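Local atomic coordinates of AA10A (Thermobifida fusca, PDB entry 5UIZ), a protein that is a copper-dependent lytic polysaccharide monooxygenase, probably cleaving cellulose and related polysaccharide chains by oxidation. Residues 135-140 with 182-187; 172-177 with 187-192. All blocks are in the same frame, centred on the assembly; numbering follows the deposited sequence.

After strand 38-42 and a largely helical region the chain enters strand 133-140, then passes through strand 146-154 to strand 170-175, whose last four residues, with the two after them, form segment 172-177. It returns along strand 184-190, which pairs with 135-140 in interaction 1 and so closes a loop of 41 residues. The same strand then continues into 187-192 and meets 172-177 in interaction 2, closing a loop of nine. The two contacts cross, because their segments alternate along the chain, and they share F187; I136 also packs on V189 between them. Together they tie the three-stranded sheet to the edge of the larger mixed sheet.

Interaction 1 (135-140 with 182-187); sequences TIHLYD and AQNIQF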
loop_
_atom_site.group_PDB
_atom_site.type_symbol
_atom_site.label_atom_id
_atom_site.label_comp_id
_atom_site.label_asym_id
_atom_site.label_seq_id
_atom_site.Cartn_x
_atom_site.Cartn_y
_atom_site.Cartn_z
ATOM N N THR A 135 4.569 -3.260 13.416
ATOM C CA THR A 135 4.010 -1.907 13.547
ATOM C C THR A 135 3.772 -1.247 12.188
ATOM O O THR A 135 4.610 -1.238 11.297
ATOM C CB THR A 135 4.933 -1.005 14.434
ATOM O OG1 THR A 135 5.026 -1.585 15.753
ATOM C CG2 THR A 135 4.390 0.424 14.556
ATOM N N ILE A 136 2.600 -0.662 12.051
ATOM C CA ILE A 136 2.294 0.159 10.926
ATOM C C ILE A 136 2.526 1.592 11.319
ATOM O O ILE A 136 1.920 2.075 12.272
ATOM C CB ILE A 136 0.853 -0.010 10.500
ATOM C CG1 ILE A 136 0.595 -1.506 10.186
ATOM C CG2 ILE A 136 0.535 0.955 9.364
ATOM C CD1 ILE A 136 -0.036 -1.847 8.850
ATOM N N HIS A 137 3.383 2.278 10.564
ATOM C CA HIS A 137 3.636 3.706 10.766
ATOM C C HIS A 137 3.155 4.496 9.510
ATOM O O HIS A 137 3.658 4.334 8.375
ATOM C CB HIS A 137 5.118 3.888 11.068
ATOM C CG HIS A 137 5.565 5.292 11.076
ATOM N ND1 HIS A 137 6.874 5.637 10.845
ATOM C CD2 HIS A 137 4.883 6.448 11.271
ATOM C CE1 HIS A 137 6.981 6.950 10.918
ATOM N NE2 HIS A 137 5.782 7.469 11.138
ATOM N N LEU A 138 2.167 5.326 9.753
ATOM C CA LEU A 138 1.563 6.157 8.766
ATOM C C LEU A 138 2.106 7.541 9.004
ATOM O O LEU A 138 2.264 7.979 10.152
ATOM C CB LEU A 138 0.027 6.164 8.940
ATOM C CG LEU A 138 -0.676 6.910 7.781
ATOM C CD1 LEU A 138 -1.117 5.866 6.760
ATOM C CD2 LEU A 138 -1.836 7.813 8.147
ATOM N N TYR A 139 2.411 8.239 7.916
ATOM C CA TYR A 139 2.741 9.631 7.963
ATOM C C TYR A 139 1.691 10.340 7.149
ATOM O O TYR A 139 1.457 9.979 6.016
ATOM C CB TYR A 139 4.110 9.891 7.371
ATOM C CG TYR A 139 4.542 11.334 7.354
ATOM C CD1 TYR A 139 4.818 12.005 8.524
ATOM C CD2 TYR A 139 4.784 12.014 6.157
ATOM C CE1 TYR A 139 5.236 13.325 8.531
ATOM C CE2 TYR A 139 5.267 13.330 6.158
ATOM C CZ TYR A 139 5.473 13.976 7.367
ATOM O OH TYR A 139 5.906 15.306 7.387
ATOM N N ASP A 140 1.115 11.381 7.721
ATOM C CA ASP A 140 0.120 12.189 7.039
ATOM C C ASP A 140 0.505 13.640 7.233
ATOM O O ASP A 140 0.336 14.167 8.327
ATOM C CB ASP A 140 -1.243 11.924 7.689
ATOM C CG ASP A 140 -2.326 12.928 7.217
ATOM O OD1 ASP A 140 -2.134 13.582 6.169
ATOM O OD2 ASP A 140 -3.331 13.074 7.933
ATOM N N ALA A 182 -2.779 14.112 13.561
ATOM C CA ALA A 182 -1.392 13.921 13.933
ATOM C C ALA A 182 -0.639 13.633 12.644
ATOM O O ALA A 182 -1.209 13.040 11.701
ATOM C CB ALA A 182 -1.248 12.758 14.844
ATOM N N GLN A 183 0.619 14.033 12.576
ATOM C CA GLN A 183 1.394 13.733 11.384
ATOM C C GLN A 183 1.903 12.309 11.350
ATOM O O GLN A 183 2.090 11.746 10.266
ATOM C CB GLN A 183 2.515 14.768 11.159
ATOM C CG GLN A 183 1.901 16.113 10.809
ATOM C CD GLN A 183 2.925 17.188 10.469
ATOM O OE1 GLN A 183 3.825 17.461 11.257
ATOM N NE2 GLN A 183 2.751 17.840 9.313
ATOM N N ASN A 184 2.123 11.727 12.517
ATOM C CA ASN A 184 2.548 10.366 12.634
ATOM C C ASN A 184 1.563 9.561 13.449
ATOM O O ASN A 184 1.198 9.937 14.558
ATOM C CB ASN A 184 3.921 10.300 13.275
ATOM C CG ASN A 184 4.981 10.938 12.413
ATOM O OD1 ASN A 184 5.588 10.289 11.510
ATOM N ND2 ASN A 184 5.132 12.238 12.605
ATOM N N ILE A 185 1.131 8.439 12.896
ATOM C CA ILE A 185 0.202 7.522 13.558
ATOM C C ILE A 185 0.832 6.174 13.456
ATOM O O ILE A 185 1.352 5.795 12.391
ATOM C CB ILE A 185 -1.148 7.509 12.885
ATOM C CG1 ILE A 185 -1.851 8.873 13.093
ATOM C CG2 ILE A 185 -2.019 6.402 13.464
ATOM C CD1 ILE A 185 -3.188 9.075 12.364
ATOM N N GLN A 186 0.857 5.464 14.568
ATOM C CA GLN A 186 1.332 4.092 14.540
ATOM C C GLN A 186 0.603 3.189 15.488
ATOM O O GLN A 186 0.108 3.647 16.494
ATOM C CB GLN A 186 2.822 4.031 14.804
ATOM C CG GLN A 186 3.226 4.403 16.212
ATOM C CD GLN A 186 4.698 4.240 16.409
ATOM O OE1 GLN A 186 5.450 4.503 15.490
ATOM N NE2 GLN A 186 5.127 3.823 17.620
ATOM N N PHE A 187 0.535 1.918 15.117
ATOM C CA PHE A 187 -0.170 0.872 15.876
ATOM C C PHE A 187 0.369 -0.496 15.443
ATOM O O PHE A 187 0.875 -0.641 14.345
ATOM C CB PHE A 187 -1.678 0.939 15.666
ATOM C CG PHE A 187 -2.103 0.890 14.222
ATOM C CD1 PHE A 187 -2.369 -0.319 13.609
ATOM C CD2 PHE A 187 -2.248 2.046 13.490
ATOM C CE1 PHE A 187 -2.764 -0.364 12.283
ATOM C CE2 PHE A 187 -2.610 2.007 12.175
ATOM C CZ PHE A 187 -2.859 0.782 11.567
HETATM O O HOH W 1 -3.454 12.151 10.154
#
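The carbonyl oxygen of Q183 is approached by three atoms of two residues, D140 and Y139: D140 N donates a hydrogen bond to Q183 O at 2.7 Å, Y139 CA makes a CA-H...O contact with it, and Y139 CD1 lies 3.2 Å from Q183 O. The nearest atom of the D140 side chain is about 5 Å from the copper ion. D140 OD2 accepts a hydrogen bond from the backbone N-H of H144, a copper ligand, and D140 OD1 a weak one from the N-terminal amine of H37, the other ligand. Aspartate suits this second-shell place, its short side chain offering two acceptor oxygens.

N184 OD1 uses a lone pair to take the N-H of H137 NE2 at 2.9 Å, nearly straight at 166°. H137 CG stands anti to its backbone N (chi1 170°), and chi2 (-156°) turns the ring so that N184 OD1 lies in its plane. The edge of the Y139 ring meets the same amide oxygen, CD1 lying 3.5 Å from N184 OD1.

These strands are antiparallel neighbours in the three-stranded sheet of the immunoglobulin-like beta sandwich of this family. I136 with F187 and L138 with I185 are hydrogen-bonded pairs, L138 N reaching I185 O at 2.8 Å. Between them H137 with Q186 is a non-hydrogen-bonded pair, as is Y139 with N184. The alternation sorts residue types: polar and aromatic side chains of H137, Y139, N184 and Q186 take the more exposed face, while I136, L138, I185 and F187 turn inward onto strand 146-154. There I136 CB sits over one face of the F187 ring in a CH-pi contact, 4.2 Å from the ring centroid and offset toward the rim. A beta-branched isoleucine suits that place because its CG1 and CG2 reach CE1 and CZ of that ring.

Interaction 2 (172-177 with 187-192); sequences LVHQTG and FTVHAP
H174 holds CG anti to its backbone N (chi1 -159°), while V189 turns CG1 anti to its carbonyl carbon (chi1 -48°), and the two side chains meet with the methyl on the face of the imidazole. V189 CG1 lies 3.6 Å from H174 CG, nearer the rim of the ring than its centre, in a CH-pi contact. A branched valine fits here because one methyl can rest on the ring while its CB packs against H174 CB.

The histidine also slides past F187: the two planes are only 13° apart, but the centroids are 5.5 Å from each other and the rings barely overlap, so H174 CD2 meets F187 CD1 at 3.9 Å. T176 completes the group, its CG2 standing over the centre of the F187 ring, 4.0 Å from the centroid. Threonine suits this place by dividing its branches: the methyl serves the aromatic ring, while OG1 donates to G177 O and also bonds to the backbone N of F149.

Water 2, in the plane of the imidazole, joins the backbones. It donates to V173 O, accepts from H190 N at 2.9 Å, and bonds to H174 ND1 at 2.7 Å. An alanine in place of H174 would probably leave this water with its backbone partners alone and open a gap beside V189 CG1 and F187 CD1. Beyond the water, V173 CB packs on H190 O, at 3.6 Å, and V173 CG1 reaches A191 and P192.

V173 and H174 together face V151 of the adjoining strand, so that two consecutive side chains turn toward 187-192: a classic beta bulge, set where edge strands of the sandwich's two sheets meet through side chains and a bridging water.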
loop_
_atom_site.group_PDB
_atom_site.type_symbol
_atom_site.label_atom_id
_atom_site.label_comp_id
_atom_site.label_asym_id
_atom_site.label_seq_id
_atom_site.Cartn_x
_atom_site.Cartn_y
_atom_site.Cartn_z
ATOM N N LEU A 172 -8.787 -9.782 6.907
ATOM C CA LEU A 172 -8.718 -8.656 7.811
ATOM C C LEU A 172 -8.063 -9.129 9.083
ATOM O O LEU A 172 -8.522 -10.116 9.665
ATOM C CB LEU A 172 -10.131 -8.152 8.069
ATOM C CG LEU A 172 -10.247 -6.990 9.042
ATOM C CD1 LEU A 172 -9.573 -5.777 8.464
ATOM C CD2 LEU A 172 -11.732 -6.743 9.274
ATOM N N VAL A 173 -6.908 -8.547 9.423
ATOM C CA VAL A 173 -6.184 -8.918 10.639
ATOM C C VAL A 173 -6.222 -7.829 11.750
ATOM O O VAL A 173 -5.798 -8.082 12.879
ATOM C CB VAL A 173 -4.710 -9.256 10.373
ATOM C CG1 VAL A 173 -4.590 -10.410 9.436
ATOM C CG2 VAL A 173 -3.916 -8.080 9.863
ATOM N N HIS A 174 -6.621 -6.620 11.375
ATOM C CA HIS A 174 -6.659 -5.523 12.282
ATOM C C HIS A 174 -7.620 -4.447 11.881
ATOM O O HIS A 174 -7.791 -4.105 10.712
ATOM C CB HIS A 174 -5.273 -4.940 12.505
ATOM C CG HIS A 174 -5.170 -4.164 13.768
ATOM N ND1 HIS A 174 -4.893 -4.755 14.982
ATOM C CD2 HIS A 174 -5.316 -2.839 14.010
ATOM C CE1 HIS A 174 -4.863 -3.818 15.919
ATOM N NE2 HIS A 174 -5.106 -2.644 15.349
ATOM N N GLN A 175 -8.255 -3.886 12.891
ATOM C CA GLN A 175 -9.201 -2.828 12.735
ATOM C C GLN A 175 -8.972 -1.902 13.941
ATOM O O GLN A 175 -8.950 -2.346 15.079
ATOM C CB GLN A 175 -10.601 -3.375 12.758
ATOM C CG GLN A 175 -11.625 -2.263 12.890
ATOM C CD GLN A 175 -12.919 -2.750 13.460
ATOM O OE1 GLN A 175 -13.154 -3.948 13.525
ATOM N NE2 GLN A 175 -13.758 -1.846 13.870
ATOM N N THR A 176 -8.796 -0.627 13.677
ATOM C CA THR A 176 -8.682 0.373 14.730
ATOM C C THR A 176 -9.939 1.209 14.774
ATOM O O THR A 176 -10.743 1.176 13.866
ATOM C CB THR A 176 -7.500 1.339 14.490
ATOM O OG1 THR A 176 -7.822 2.306 13.473
ATOM C CG2 THR A 176 -6.249 0.609 14.162
ATOM N N GLY A 177 -10.049 2.012 15.822
ATOM C CA GLY A 177 -11.025 3.087 15.881
ATOM C C GLY A 177 -10.325 4.374 15.398
ATOM O O GLY A 177 -9.259 4.302 14.705
ATOM N N PHE A 187 0.535 1.918 15.117
ATOM C CA PHE A 187 -0.170 0.872 15.876
ATOM C C PHE A 187 0.369 -0.496 15.443
ATOM O O PHE A 187 0.875 -0.641 14.345
ATOM C CB PHE A 187 -1.678 0.939 15.666
ATOM C CG PHE A 187 -2.103 0.890 14.222
ATOM C CD1 PHE A 187 -2.369 -0.319 13.609
ATOM C CD2 PHE A 187 -2.248 2.046 13.490
ATOM C CE1 PHE A 187 -2.764 -0.364 12.283
ATOM C CE2 PHE A 187 -2.610 2.007 12.175
ATOM C CZ PHE A 187 -2.859 0.782 11.567
ATOM N N THR A 188 0.260 -1.461 16.319
ATOM C CA THR A 188 0.835 -2.781 16.165
ATOM C C THR A 188 -0.270 -3.757 15.780
ATOM O O THR A 188 -1.370 -3.688 16.297
ATOM C CB THR A 188 1.487 -3.224 17.496
ATOM O OG1 THR A 188 2.343 -2.177 17.962
ATOM C CG2 THR A 188 2.297 -4.487 17.326
ATOM N N VAL A 189 0.018 -4.639 14.828
ATOM C CA VAL A 189 -0.963 -5.571 14.329
ATOM C C VAL A 189 -0.292 -6.934 14.423
ATOM O O VAL A 189 0.915 -7.034 14.486
ATOM C CB VAL A 189 -1.376 -5.265 12.894
ATOM C CG1 VAL A 189 -1.713 -3.799 12.707
ATOM C CG2 VAL A 189 -0.314 -5.679 11.914
ATOM N N HIS A 190 -1.100 -7.972 14.422
ATOM C CA HIS A 190 -0.607 -9.301 14.421
ATOM C C HIS A 190 -1.219 -10.002 13.255
ATOM O O HIS A 190 -2.452 -9.980 13.096
ATOM C CB HIS A 190 -0.970 -10.036 15.724
ATOM C CG HIS A 190 -0.555 -11.454 15.687
ATOM N ND1 HIS A 190 0.773 -11.827 15.731
ATOM C CD2 HIS A 190 -1.258 -12.579 15.450
ATOM C CE1 HIS A 190 0.865 -13.137 15.622
ATOM N NE2 HIS A 190 -0.349 -13.614 15.402
ATOM N N ALA A 191 -0.372 -10.637 12.438
ATOM C CA ALA A 191 -0.867 -11.386 11.266
ATOM C C ALA A 191 -0.518 -12.845 11.431
ATOM O O ALA A 191 0.621 -13.233 11.164
ATOM C CB ALA A 191 -0.255 -10.863 9.985
ATOM N N PRO A 192 -1.493 -13.654 11.844
ATOM C CA PRO A 192 -1.197 -15.014 12.290
ATOM C C PRO A 192 -0.961 -15.964 11.132
ATOM O O PRO A 192 -1.507 -15.746 10.057
ATOM C CB PRO A 192 -2.473 -15.440 13.016
ATOM C CG PRO A 192 -3.552 -14.551 12.463
ATOM C CD PRO A 192 -2.882 -13.246 12.137
HETATM O O HOH W 2 -3.871 -7.286 14.949
#